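Local coordinates for protein 3-hydroxyisobutyryl-CoA hydrolase (Mycobacterium thermoresistibile, PDB 4HDT) that probably hydrolyses 3-hydroxy-2-methylpropanoyl-CoA (3-hydroxyisobutyryl-CoA) to 3-hydroxy-2-methylpropanoate and free CoA, as a zinc-binding member of the crotonase-like family, at residues P141-G146 and A262-I267; F147-G152 and S270-S275. One frame throughout, in Å; residues are numbered along the deposited sequence.

In the fold
Contacts 1 and 2 are consecutive parts of one interface: the loop between strand 137-139 and helix 153-158 runs along helix 266-279, first past its N-terminal end, then its second and third turns. Their centres lie 10 Å apart. Both are buried; in contact 1, about 15 Å from the chain's centre, Gly-144 and Arg-264 remain partly exposed, while all six touching residues of contact 2, about 11 Å from it, are buried. Contact 1 has a backbone hydrogen bond and an arginine, whereas no hydrogen bond crosses contact 2, which rests on Ile-148 and Pro-149 packed against Val-271 and against hydroxyls bonded within their own helix. Val-143 joins them, its CG1 3.4 Å from Thr-272 OG1.

Contact 1 of 2, residues P141-G146 and A262-I267; sequences PEVGIG and ATRSPI
The N-terminal end of helix 266-279 meets a short 3-10 turn here, in the loop that follows strand 137-139 of this crotonase-family domain. Ser-265 is the N-cap of that helix. Its backbone N donates to Val-143 O over 3.2 Å, and the N-H...O angle of 167° shows a nearly straight bond, although the donor stands 28° above the carbonyl plane. The same carbonyl oxygen also receives a weak bond from Gly-146 N, so the turn and the cap residue share one acceptor. With its side-chain oxygen anti to the backbone N (chi1 159°), Ser-265 OG accepts from Ala-268 N, capping the first turn, and is also hydrogen-bonded to Asp-304 OD2 on helix 303-313. Ser-265 CB meanwhile rests on Gly-146 CA at 3.7 Å, and the positive phi of Gly-146 suits glycine.

Arg-264, the residue before the cap, packs on the same turn with its side chain. Its chain bends at chi2, and Val-143 CG2 meets Arg-264 CG at 3.6 Å, the two side chains crossing at about a right angle. Arg-264 NH1 lies 3.6 Å from Gly-144 CA, the guanidinium passing close to a residue with no side chain. Arg-264 NH2 reaches onward to Thr-171 O, at the end of helix 164-171, which ties the far end of this side chain to a third element of the fold.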
loop_
_atom_site.group_PDB
_atom_site.type_symbol
_atom_site.label_atom_id
_atom_site.label_comp_id
_atom_site.label_asym_id
_atom_site.label_seq_id
_atom_site.Cartn_x
_atom_site.Cartn_y
_atom_site.Cartn_z
ATOM N N PRO A 141 -3.663 0.503 6.020
ATOM C CA PRO A 141 -4.614 0.378 7.137
ATOM C C PRO A 141 -5.334 -0.975 7.268
ATOM O O PRO A 141 -6.337 -1.097 8.015
ATOM C CB PRO A 141 -5.618 1.449 6.756
ATOM C CG PRO A 141 -5.728 1.266 5.299
ATOM C CD PRO A 141 -4.332 1.017 4.814
ATOM N N GLU A 142 -4.763 -1.978 6.619
ATOM C CA GLU A 142 -5.374 -3.289 6.445
ATOM C C GLU A 142 -5.804 -3.943 7.758
ATOM O O GLU A 142 -6.836 -4.570 7.855
ATOM C CB GLU A 142 -4.408 -4.188 5.668
ATOM C CG GLU A 142 -4.342 -3.833 4.170
ATOM C CD GLU A 142 -3.432 -2.688 3.791
ATOM O OE1 GLU A 142 -2.735 -2.108 4.662
ATOM O OE2 GLU A 142 -3.302 -2.413 2.548
ATOM N N VAL A 143 -4.999 -3.820 8.814
ATOM C CA VAL A 143 -5.354 -4.495 10.073
ATOM C C VAL A 143 -6.665 -4.008 10.698
ATOM O O VAL A 143 -7.263 -4.697 11.516
ATOM C CB VAL A 143 -4.226 -4.370 11.112
ATOM C CG1 VAL A 143 -2.992 -5.140 10.678
ATOM C CG2 VAL A 143 -3.840 -2.914 11.444
ATOM N N GLY A 144 -7.097 -2.818 10.306
ATOM C CA GLY A 144 -8.358 -2.280 10.724
ATOM C C GLY A 144 -9.578 -2.953 10.111
ATOM O O GLY A 144 -10.723 -2.744 10.612
ATOM N N ILE A 145 -9.360 -3.721 9.048
ATOM C CA ILE A 145 -10.463 -4.517 8.457
ATOM C C ILE A 145 -10.153 -6.011 8.534
ATOM O O ILE A 145 -10.720 -6.822 7.774
ATOM C CB ILE A 145 -10.810 -4.080 7.004
ATOM C CG1 ILE A 145 -9.594 -4.110 6.058
ATOM C CG2 ILE A 145 -11.473 -2.700 7.005
ATOM C CD1 ILE A 145 -9.949 -4.221 4.577
ATOM N N GLY A 146 -9.256 -6.418 9.420
ATOM C CA GLY A 146 -8.948 -7.830 9.544
ATOM C C GLY A 146 -8.115 -8.410 8.425
ATOM O O GLY A 146 -8.121 -9.636 8.240
ATOM N N ALA A 262 -4.685 -1.476 19.693
ATOM C CA ALA A 262 -5.565 -2.259 20.493
ATOM C C ALA A 262 -6.954 -2.318 19.897
ATOM O O ALA A 262 -7.731 -3.159 20.304
ATOM C CB ALA A 262 -5.590 -1.705 21.909
ATOM N N THR A 263 -7.276 -1.445 18.943
ATOM C CA THR A 263 -8.551 -1.549 18.211
ATOM C C THR A 263 -8.518 -2.490 17.003
ATOM O O THR A 263 -9.577 -2.743 16.414
ATOM C CB THR A 263 -9.042 -0.186 17.666
ATOM O OG1 THR A 263 -8.201 0.275 16.583
ATOM C CG2 THR A 263 -9.182 0.863 18.809
ATOM N N ARG A 264 -7.347 -3.000 16.641
ATOM C CA ARG A 264 -7.185 -3.721 15.387
ATOM C C ARG A 264 -7.390 -5.193 15.608
ATOM O O ARG A 264 -7.421 -5.692 16.749
ATOM C CB ARG A 264 -5.798 -3.453 14.783
ATOM C CG ARG A 264 -5.395 -2.021 14.584
ATOM C CD ARG A 264 -6.450 -1.232 13.866
ATOM N NE ARG A 264 -5.936 0.033 13.387
ATOM C CZ ARG A 264 -6.669 0.947 12.754
ATOM N NH1 ARG A 264 -7.985 0.802 12.604
ATOM N NH2 ARG A 264 -6.108 2.039 12.289
ATOM N N SER A 265 -7.621 -5.912 14.505
ATOM C CA SER A 265 -7.850 -7.345 14.586
ATOM C C SER A 265 -6.661 -8.065 15.197
ATOM O O SER A 265 -5.551 -7.946 14.635
ATOM C CB SER A 265 -8.117 -7.886 13.163
ATOM O OG SER A 265 -7.896 -9.269 13.064
ATOM N N PRO A 266 -6.852 -8.834 16.303
ATOM C CA PRO A 266 -5.697 -9.586 16.864
ATOM C C PRO A 266 -4.989 -10.525 15.894
ATOM O O PRO A 266 -3.769 -10.479 15.781
ATOM C CB PRO A 266 -6.305 -10.333 18.052
ATOM C CG PRO A 266 -7.368 -9.375 18.531
ATOM C CD PRO A 266 -7.982 -8.825 17.251
ATOM N N ILE A 267 -5.746 -11.312 15.120
ATOM C CA ILE A 267 -5.108 -12.230 14.187
ATOM C C ILE A 267 -4.419 -11.450 13.061
ATOM O O ILE A 267 -3.277 -11.744 12.727
ATOM C CB ILE A 267 -6.065 -13.316 13.651
ATOM C CG1 ILE A 267 -5.303 -14.383 12.858
ATOM C CG2 ILE A 267 -7.168 -12.697 12.800
ATOM C CD1 ILE A 267 -4.236 -15.116 13.637
#

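Contact 2 of 2, residues F147-G152 and S270-S275; sequences FIPDVG and SVTLES
Segment 147-152 is an irregular, largely extended loop, while 270-275 is helical; of their CA atoms, Ile-148 and Thr-272 come nearest, 5.5 Å apart. Ile-148 and Pro-149 have extended backbone conformations, and beyond them the loop turns away toward Gly-152, the N-cap of helix 153-158.

Ile-148 points toward the helix and divides its branches among three residues. Its CG1, anti to the carbonyl carbon, packs on Val-271 CG1 at 3.8 Å, with the two side chains crossing at about a right angle. Ile-148 CG2, anti to the backbone N, touches two hydroxyls, lying 3.5 Å from Thr-272 OG1 and 3.9 Å from Ser-275 OG.

This is loop-to-helix packing within the crotonase-like domain, away from the zinc sites, and helix 285-299 extends it: Val-295 touches both Ile-148 and Val-271. Phe-147 leaves the backbone away from 270-275, and its ring meets that of Trp-91 on helix 85-103, their planes about 15° apart.

The hydroxyls facing the loop make their hydrogen bonds to the helix itself. Thr-272 OG1 bonds to Ala-268 O one turn back and abuts Pro-149 CD at 3.4 Å, while CG2 of the same threonine lies 3.9 Å from that carbon. Ser-275 OG donates to Val-271 O over 2.8 Å from 42° above the carbonyl plane, and Val-271 O also accepts the helical bond from Ser-275 N, at 2.7 Å.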
loop_
_atom_site.group_PDB
_atom_site.type_symbol
_atom_site.label_atom_id
_atom_site.label_comp_id
_atom_site.label_asym_id
_atom_site.label_seq_id
_atom_site.Cartn_x
_atom_site.Cartn_y
_atom_site.Cartn_z
ATOM N N PHE A 147 -7.384 -7.547 7.734
ATOM C CA PHE A 147 -6.567 -7.916 6.565
ATOM C C PHE A 147 -5.127 -7.579 6.888
ATOM O O PHE A 147 -4.809 -7.028 7.996
ATOM C CB PHE A 147 -7.131 -7.198 5.313
ATOM C CG PHE A 147 -6.611 -7.683 3.982
ATOM C CD1 PHE A 147 -6.735 -8.993 3.576
ATOM C CD2 PHE A 147 -6.098 -6.766 3.072
ATOM C CE1 PHE A 147 -6.317 -9.375 2.301
ATOM C CE2 PHE A 147 -5.699 -7.130 1.793
ATOM C CZ PHE A 147 -5.745 -8.445 1.425
ATOM N N ILE A 148 -4.217 -7.920 5.976
ATOM C CA ILE A 148 -2.776 -7.748 6.160
ATOM C C ILE A 148 -2.274 -6.929 4.979
ATOM O O ILE A 148 -2.685 -7.204 3.842
ATOM C CB ILE A 148 -2.064 -9.114 6.270
ATOM C CG1 ILE A 148 -2.562 -9.931 7.494
ATOM C CG2 ILE A 148 -0.555 -8.950 6.309
ATOM C CD1 ILE A 148 -3.797 -10.762 7.287
ATOM N N PRO A 149 -1.359 -5.956 5.205
ATOM C CA PRO A 149 -0.829 -5.164 4.096
ATOM C C PRO A 149 -0.341 -6.043 2.954
ATOM O O PRO A 149 0.449 -6.984 3.182
ATOM C CB PRO A 149 0.322 -4.371 4.723
ATOM C CG PRO A 149 -0.117 -4.212 6.164
ATOM C CD PRO A 149 -0.865 -5.471 6.514
ATOM N N ASP A 150 -0.822 -5.743 1.779
ATOM C CA ASP A 150 -0.466 -6.483 0.562
ATOM C C ASP A 150 0.078 -5.542 -0.478
ATOM O O ASP A 150 0.694 -4.581 -0.163
ATOM C CB ASP A 150 -1.701 -7.295 0.096
ATOM C CG ASP A 150 -2.886 -6.442 -0.367
ATOM O OD1 ASP A 150 -2.964 -5.228 0.026
ATOM O OD2 ASP A 150 -3.741 -7.026 -1.142
ATOM N N VAL A 151 -0.119 -5.867 -1.743
ATOM C CA VAL A 151 0.335 -5.101 -2.896
ATOM C C VAL A 151 1.821 -4.688 -2.833
ATOM O O VAL A 151 2.213 -3.676 -3.379
ATOM C CB VAL A 151 -0.634 -3.930 -3.235
ATOM C CG1 VAL A 151 -2.036 -4.473 -3.562
ATOM C CG2 VAL A 151 -0.711 -2.896 -2.133
ATOM N N GLY A 152 2.629 -5.571 -2.247
ATOM C CA GLY A 152 4.035 -5.319 -2.087
ATOM C C GLY A 152 4.321 -4.378 -0.960
ATOM O O GLY A 152 5.470 -3.960 -0.808
ATOM N N SER A 270 -1.165 -9.999 14.305
ATOM C CA SER A 270 -0.172 -11.061 14.521
ATOM C C SER A 270 0.423 -11.516 13.196
ATOM O O SER A 270 1.623 -11.754 13.082
ATOM C CB SER A 270 -0.799 -12.229 15.269
ATOM O OG SER A 270 -1.385 -11.804 16.499
ATOM N N VAL A 271 -0.427 -11.649 12.201
ATOM C CA VAL A 271 0.043 -12.095 10.894
ATOM C C VAL A 271 0.866 -10.977 10.239
ATOM O O VAL A 271 1.858 -11.239 9.544
ATOM C CB VAL A 271 -1.109 -12.573 10.016
ATOM C CG1 VAL A 271 -0.616 -12.931 8.627
ATOM C CG2 VAL A 271 -1.838 -13.771 10.638
ATOM N N THR A 272 0.459 -9.725 10.450
ATOM C CA THR A 272 1.185 -8.571 9.946
ATOM C C THR A 272 2.608 -8.492 10.513
ATOM O O THR A 272 3.575 -8.297 9.770
ATOM C CB THR A 272 0.397 -7.276 10.166
ATOM O OG1 THR A 272 -0.794 -7.347 9.372
ATOM C CG2 THR A 272 1.202 -6.066 9.713
ATOM N N LEU A 273 2.731 -8.662 11.824
ATOM C CA LEU A 273 4.052 -8.683 12.432
ATOM C C LEU A 273 4.929 -9.780 11.819
ATOM O O LEU A 273 6.086 -9.530 11.434
ATOM C CB LEU A 273 3.954 -8.834 13.948
ATOM C CG LEU A 273 5.280 -8.873 14.735
ATOM C CD1 LEU A 273 6.078 -7.609 14.442
ATOM C CD2 LEU A 273 4.983 -9.010 16.229
ATOM N N GLU A 274 4.369 -10.962 11.670
ATOM C CA GLU A 274 5.129 -12.085 11.100
ATOM C C GLU A 274 5.456 -11.836 9.623
ATOM O O GLU A 274 6.562 -12.171 9.171
ATOM C CB GLU A 274 4.376 -13.390 11.277
ATOM C CG GLU A 274 5.115 -14.622 10.810
ATOM C CD GLU A 274 6.292 -15.023 11.683
ATOM O OE1 GLU A 274 6.425 -14.595 12.866
ATOM O OE2 GLU A 274 7.128 -15.778 11.147
ATOM N N SER A 275 4.516 -11.233 8.889
ATOM C CA SER A 275 4.732 -10.971 7.463
ATOM C C SER A 275 5.886 -10.009 7.247
ATOM O O SER A 275 6.735 -10.201 6.379
ATOM C CB SER A 275 3.458 -10.408 6.827
ATOM O OG SER A 275 2.465 -11.413 6.801
#